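Side-chain contacts in general Secretion Pathway Protein (Vibrio vulnificus, PDB 4G54), which probably binds peptidoglycan through its periplasmic part as a component of the type II secretion system: residues 132-137 against 147-152; 22-27 against 111-116; 47-50 against 56-59. All blocks are in the same frame, centred on the assembly; numbering follows the deposited sequence.

Interaction 1: 132-137 against 147-152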
# COMPACT_ATOMS: atom_id res chain seq x y z
N MET A 132 2.55 -4.76 6.17
CA MET A 132 3.94 -4.69 6.73
C MET A 132 4.06 -5.79 7.74
O MET A 132 4.09 -5.55 8.93
CB MET A 132 4.21 -3.28 7.30
CG MET A 132 5.72 -3.28 7.66
SD MET A 132 6.05 -1.51 8.10
CE MET A 132 7.73 -1.78 8.49
N PRO A 133 4.23 -7.04 7.30
CA PRO A 133 4.40 -8.16 8.22
C PRO A 133 5.72 -8.21 8.96
O PRO A 133 5.79 -8.88 10.01
CB PRO A 133 4.29 -9.36 7.31
CG PRO A 133 4.81 -8.92 5.95
CD PRO A 133 4.12 -7.52 5.92
N LEU A 134 6.73 -7.46 8.46
CA LEU A 134 8.06 -7.51 9.08
C LEU A 134 8.35 -6.22 9.81
O LEU A 134 8.49 -5.15 9.18
CB LEU A 134 9.18 -7.78 8.06
CG LEU A 134 8.91 -8.98 7.17
CD1 LEU A 134 10.18 -9.22 6.20
CD2 LEU A 134 8.77 -10.25 8.10
N ARG A 135 8.30 -6.29 11.13
CA ARG A 135 8.35 -5.05 11.92
C ARG A 135 9.48 -5.10 12.91
O ARG A 135 9.54 -4.21 13.79
CB ARG A 135 7.05 -4.90 12.76
CG ARG A 135 5.79 -4.86 11.86
CD ARG A 135 5.18 -3.58 11.83
NE ARG A 135 3.91 -3.62 11.08
CZ ARG A 135 2.84 -2.97 11.44
NH1 ARG A 135 2.86 -2.25 12.58
NH2 ARG A 135 1.74 -3.00 10.63
N GLU A 136 10.34 -6.12 12.81
CA GLU A 136 11.53 -6.22 13.67
C GLU A 136 12.80 -6.47 12.86
O GLU A 136 12.75 -7.10 11.76
CB GLU A 136 11.37 -7.39 14.65
CG GLU A 136 10.22 -7.07 15.55
CD GLU A 136 9.90 -8.17 16.56
OE1 GLU A 136 10.81 -8.73 17.21
OE2 GLU A 136 8.68 -8.36 16.84
N THR A 137 13.94 -6.02 13.40
CA THR A 137 15.14 -6.17 12.61
C THR A 137 15.55 -7.61 12.38
O THR A 137 15.54 -8.41 13.34
CB THR A 137 16.27 -5.40 13.36
OG1 THR A 137 15.88 -4.01 13.34
CG2 THR A 137 17.60 -5.57 12.69
N ILE A 147 12.12 -14.81 7.83
CA ILE A 147 13.21 -14.79 6.85
C ILE A 147 12.67 -15.25 5.51
O ILE A 147 13.03 -14.65 4.46
CB ILE A 147 14.35 -15.68 7.30
CG1 ILE A 147 14.93 -15.25 8.66
CG2 ILE A 147 15.45 -15.65 6.24
CD1 ILE A 147 15.13 -13.74 8.90
N GLU A 148 11.76 -16.22 5.48
CA GLU A 148 11.19 -16.64 4.21
C GLU A 148 10.42 -15.51 3.58
O GLU A 148 10.44 -15.31 2.34
CB GLU A 148 10.21 -17.84 4.41
CG GLU A 148 10.84 -18.96 5.19
CD GLU A 148 9.84 -20.08 5.58
OE1 GLU A 148 8.60 -19.91 5.47
OE2 GLU A 148 10.34 -21.13 6.04
N VAL A 149 9.68 -14.74 4.41
CA VAL A 149 8.99 -13.59 3.88
C VAL A 149 9.89 -12.44 3.35
O VAL A 149 9.66 -11.94 2.26
CB VAL A 149 8.06 -12.96 5.00
CG1 VAL A 149 7.46 -11.63 4.55
CG2 VAL A 149 6.94 -13.97 5.29
N LEU A 150 11.00 -12.19 4.07
CA LEU A 150 12.07 -11.27 3.60
C LEU A 150 12.60 -11.71 2.22
O LEU A 150 12.65 -10.89 1.28
CB LEU A 150 13.21 -11.23 4.68
CG LEU A 150 14.32 -10.35 4.17
CD1 LEU A 150 13.95 -8.93 3.81
CD2 LEU A 150 15.46 -10.38 5.25
N ASP A 151 12.83 -13.03 2.12
CA ASP A 151 13.44 -13.60 0.90
C ASP A 151 12.40 -13.31 -0.26
O ASP A 151 12.78 -12.82 -1.37
CB ASP A 151 13.67 -15.05 1.19
CG ASP A 151 14.29 -15.86 0.01
OD1 ASP A 151 15.08 -15.30 -0.77
OD2 ASP A 151 13.90 -17.07 -0.06
N GLN A 152 11.12 -13.59 -0.02
CA GLN A 152 10.15 -13.44 -1.06
C GLN A 152 9.97 -11.97 -1.45
O GLN A 152 9.84 -11.66 -2.68
CB GLN A 152 8.77 -13.99 -0.58
CG GLN A 152 8.91 -15.52 -0.40
CD GLN A 152 9.01 -16.30 -1.76
OE1 GLN A 152 8.55 -15.83 -2.83
NE2 GLN A 152 9.63 -17.53 -1.71
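Pro133 and Leu134, in the linker that leaves strand 125-131, the last in sequence of the antiparallel sheet, pack on Val149 and Leu150 of helix 145-158, the first helix of the putative peptidoglycan-binding domain. The side-chain contacts are all apolar, and no hydrogen bond crosses. Leu134 carries most of the contact. Its CG lies anti to the carbonyl carbon (chi1 -51°), which turns the isobutyl fork toward the helix. Branch CD1 reaches the helix backbone, 3.7 Å from Leu150 N, and also meets Leu150 CB at 3.9 Å; both branches, CD1 and CD2, lie 4.0 Å from Val149 CG1. The Leu134 and Val149 side chains run antiparallel past each other. Val149 CG1 also receives Pro133 CG at 4.0 Å, so one methyl is shared by two linker residues. Arg135 NE donates to Met132 O at 2.9 Å with an N-H...O angle of 164°, folding the arginine side chain back over the linker. Gln200 OE1 bonds Leu134 N. Leu150 is also touched by helices 170-182 (Leu172) and 193-202 (Leu196, Leu199), a grouping with helix 145-158 that is consistent with the compact helical fold of putative peptidoglycan-binding domains.

Interaction 2: 22-27 against 111-116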
# COMPACT_ATOMS: atom_id res chain seq x y z
N SER A 22 -19.81 16.33 -8.00
CA SER A 22 -20.33 15.81 -6.72
C SER A 22 -20.19 14.25 -6.57
O SER A 22 -20.13 13.74 -5.46
CB SER A 22 -21.75 16.34 -6.41
OG SER A 22 -22.77 15.66 -7.13
N ALA A 23 -20.15 13.51 -7.69
CA ALA A 23 -19.96 12.03 -7.63
C ALA A 23 -18.65 11.66 -6.94
O ALA A 23 -18.59 10.57 -6.33
CB ALA A 23 -19.95 11.44 -9.01
N VAL A 24 -17.61 12.50 -7.06
CA VAL A 24 -16.30 12.12 -6.48
C VAL A 24 -16.33 12.12 -5.01
O VAL A 24 -15.46 11.48 -4.38
CB VAL A 24 -15.14 13.10 -6.75
CG1 VAL A 24 -13.91 12.35 -7.28
CG2 VAL A 24 -15.53 14.31 -7.50
N ALA A 25 -17.25 12.92 -4.45
CA ALA A 25 -17.34 13.19 -3.02
C ALA A 25 -18.37 12.34 -2.29
O ALA A 25 -18.94 12.77 -1.29
CB ALA A 25 -17.69 14.66 -2.80
N ARG A 26 -18.64 11.14 -2.80
CA ARG A 26 -19.55 10.24 -2.14
C ARG A 26 -19.21 9.81 -0.67
O ARG A 26 -20.11 9.75 0.18
CB ARG A 26 -19.67 8.98 -3.00
CG ARG A 26 -20.55 8.01 -2.36
CD ARG A 26 -20.95 6.87 -3.27
NE ARG A 26 -21.64 5.87 -2.47
CZ ARG A 26 -21.04 5.02 -1.62
NH1 ARG A 26 -19.71 5.00 -1.48
NH2 ARG A 26 -21.79 4.16 -0.92
N MET A 27 -17.96 9.42 -0.42
CA MET A 27 -17.55 8.89 0.87
C MET A 27 -17.14 10.07 1.70
O MET A 27 -16.23 10.86 1.34
CB MET A 27 -16.35 7.93 0.72
CG MET A 27 -16.78 6.69 -0.04
SD MET A 27 -15.61 5.33 -0.13
CE MET A 27 -14.27 6.07 -1.10
N LEU A 111 -14.23 6.68 -11.81
CA LEU A 111 -14.07 7.98 -12.51
C LEU A 111 -12.63 8.28 -12.94
O LEU A 111 -11.67 7.88 -12.29
CB LEU A 111 -14.46 9.17 -11.58
CG LEU A 111 -15.80 8.97 -10.88
CD1 LEU A 111 -16.12 10.11 -9.92
CD2 LEU A 111 -16.90 8.77 -11.87
N THR A 112 -12.49 9.01 -14.05
CA THR A 112 -11.18 9.47 -14.48
C THR A 112 -11.16 10.98 -14.35
O THR A 112 -12.06 11.65 -14.88
CB THR A 112 -10.89 9.05 -15.94
OG1 THR A 112 -10.79 7.62 -15.95
CG2 THR A 112 -9.54 9.58 -16.40
N PHE A 113 -10.15 11.51 -13.69
CA PHE A 113 -10.00 12.98 -13.54
C PHE A 113 -8.75 13.36 -14.25
O PHE A 113 -7.72 12.68 -14.14
CB PHE A 113 -9.80 13.25 -12.05
CG PHE A 113 -11.00 13.81 -11.35
CD1 PHE A 113 -12.28 13.55 -11.77
CD2 PHE A 113 -10.80 14.50 -10.15
CE1 PHE A 113 -13.37 14.05 -11.07
CE2 PHE A 113 -11.88 15.00 -9.45
CZ PHE A 113 -13.16 14.81 -9.97
N THR A 114 -8.78 14.55 -14.89
CA THR A 114 -7.55 15.15 -15.39
C THR A 114 -6.74 15.74 -14.21
O THR A 114 -7.25 15.86 -13.09
CB THR A 114 -7.87 16.32 -16.33
OG1 THR A 114 -8.55 17.34 -15.59
CG2 THR A 114 -8.80 15.87 -17.45
N VAL A 115 -5.49 16.10 -14.45
CA VAL A 115 -4.67 16.78 -13.42
C VAL A 115 -5.42 18.03 -12.92
O VAL A 115 -5.51 18.29 -11.72
CB VAL A 115 -3.33 17.24 -13.99
CG1 VAL A 115 -2.47 17.85 -12.87
CG2 VAL A 115 -2.62 16.08 -14.46
N SER A 116 -5.92 18.83 -13.87
CA SER A 116 -6.65 20.03 -13.47
C SER A 116 -7.82 19.71 -12.52
O SER A 116 -7.97 20.35 -11.49
CB SER A 116 -7.12 20.78 -14.70
OG SER A 116 -7.79 21.94 -14.32
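Val24 and Phe113 approach each other from opposite directions, the isopropyl group of the valine meeting the far end of the aromatic ring. Both valine methyls converge on one ring atom: CG2 lies 3.5 Å from Phe113 CZ, and CG1 lies 3.7 Å from the same CZ. CG2 comes in obliquely to the ring. The valine has chi1 at -130°, away from a staggered value, and with this torsion both methyls reach CZ. Leu111, beside Phe113 on the strand, meets Val24 as well. Its CD1 comes within 4.0 Å of Val24 CA and 4.1 Å of Val24 CG1, and reaches Ala23 CB at 4.2 Å. Leu111 and Phe113 are two residues apart on strand 110-114, and both point toward the short 3-10 turn 22-24; this strand is one of the two outermost of the antiparallel sheet in the C39-like domain, so the N-terminal turn packs against a sheet border. Leu104 of the adjoining strand 101-105 touches both Val24 and Phe113, continuing the apolar patch inward. Just beyond the contact the strand gives way to helix 115-121 through a capping box: the Thr114 side chain caps a backbone N of the first turn, and Gln117 OE1 accepts from Thr114 N.

Interaction 3: 47-50 against 56-59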
# COMPACT_ATOMS: atom_id res chain seq x y z
N ARG A 47 -14.47 -1.90 12.16
CA ARG A 47 -14.45 -0.52 12.63
C ARG A 47 -13.10 -0.14 13.30
O ARG A 47 -12.70 1.07 13.31
CB ARG A 47 -15.64 -0.28 13.55
CG ARG A 47 -16.26 1.05 13.33
CD ARG A 47 -17.04 1.40 14.62
NE ARG A 47 -18.50 1.31 14.63
CZ ARG A 47 -19.34 1.06 13.62
NH1 ARG A 47 -18.91 0.82 12.39
NH2 ARG A 47 -20.64 1.04 13.88
N ILE A 48 -12.45 -1.10 13.97
CA ILE A 48 -11.15 -0.80 14.60
C ILE A 48 -10.08 -0.53 13.54
O ILE A 48 -9.26 0.47 13.66
CB ILE A 48 -10.77 -1.91 15.55
CG1 ILE A 48 -11.71 -1.89 16.73
CG2 ILE A 48 -9.41 -1.73 16.09
CD1 ILE A 48 -11.63 -0.58 17.52
N ASP A 49 -10.11 -1.30 12.44
CA ASP A 49 -9.13 -1.16 11.43
C ASP A 49 -9.24 0.16 10.73
O ASP A 49 -8.23 0.73 10.28
CB ASP A 49 -9.34 -2.28 10.39
CG ASP A 49 -9.13 -3.64 11.01
OD1 ASP A 49 -8.02 -3.92 11.57
OD2 ASP A 49 -10.06 -4.46 10.92
N THR A 50 -10.44 0.70 10.59
CA THR A 50 -10.51 1.93 9.82
C THR A 50 -10.37 3.22 10.61
O THR A 50 -10.60 4.32 10.06
CB THR A 50 -11.86 1.93 9.02
OG1 THR A 50 -12.94 1.81 9.95
CG2 THR A 50 -11.89 0.83 8.05
N SER A 56 -1.12 -0.69 15.15
CA SER A 56 -1.84 -1.50 14.17
C SER A 56 -2.57 -2.64 14.88
O SER A 56 -2.14 -3.19 15.84
CB SER A 56 -0.82 -2.12 13.19
OG SER A 56 0.07 -1.13 12.66
N THR A 57 -3.68 -3.02 14.26
CA THR A 57 -4.52 -4.09 14.70
C THR A 57 -4.40 -5.31 13.77
O THR A 57 -4.98 -6.40 14.06
CB THR A 57 -6.06 -3.60 14.65
OG1 THR A 57 -6.30 -2.79 13.45
CG2 THR A 57 -6.23 -2.73 15.93
N SER A 58 -3.63 -5.15 12.68
CA SER A 58 -3.39 -6.28 11.74
C SER A 58 -1.96 -6.03 11.19
O SER A 58 -1.29 -5.07 11.68
CB SER A 58 -4.39 -6.24 10.57
OG SER A 58 -4.07 -5.19 9.64
N ILE A 59 -1.52 -6.82 10.21
CA ILE A 59 -0.18 -6.57 9.64
C ILE A 59 -0.16 -5.29 8.79
O ILE A 59 0.90 -4.82 8.46
CB ILE A 59 0.36 -7.73 8.83
CG1 ILE A 59 -0.58 -8.00 7.64
CG2 ILE A 59 0.41 -8.96 9.83
CD1 ILE A 59 0.08 -8.69 6.41
O HOH W 1 -5.68 -3.11 10.22
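Asp49, at the end of a turn whose residues 47-49 take helical backbone angles but lack a helix's bonding pattern, faces the irregular segment 56-59, with the CA atoms of Asp49 and Thr57 6.4 Å apart. Both segments belong to the loop that leads into strand 60-66 of the C39-like domain, a loop also tied to that strand by the Cys52-Cys62 disulfide. Across it, Thr57 OG1 donates to Asp49 OD1 at 2.8 Å, arriving on the anti side of the carboxylate and 30° out of its plane. The threonine's chi1 of 39° sets OG1 between the backbone N and the carbonyl carbon. Asp49 OD1 also accepts a hydrogen bond from water 1 and forms a salt bridge with Arg237; with three partners on OD1 and Thr46 N bonded to OD2, the carboxylate's rotation is well fixed, and the arginine would be expected to favour its ionised form. Beside this polar centre the Ile48 and Thr57 side chains are set roughly perpendicular. Their CG2 methyls are only 3.3 Å apart, closer than two methyls normally pack. Ser58, whose OG is bonded to Phe60 N, completes the bridge: water 1 lies 2.7 Å from Ser58 OG and 2.8 Å from Asp49 OD1.

Overall arrangement
All three contacts are partly buried, but their chemistry differs. Interactions 1 and 2 join hydrocarbon groups with no hydrogen bond across them, one where the linker meets the helical domain and the other at one of the two outermost strands of the sheet; their centres lie 37 Å apart, on opposite sides of the chain's centre. Interaction 3 ties two parts of one loop through a carboxylate, a hydroxyl and a water, with exposed Ile48 and Thr57 at its surface. Interactions 1 and 3 meet directly: Ile59 O lies 2.8 Å from Met132 N and 3.0 Å from Arg135 NH2, probably hydrogen-bonded to both. Interaction 3 is nested within the loop closed by interaction 2, about 10 Å away at the nearest atoms.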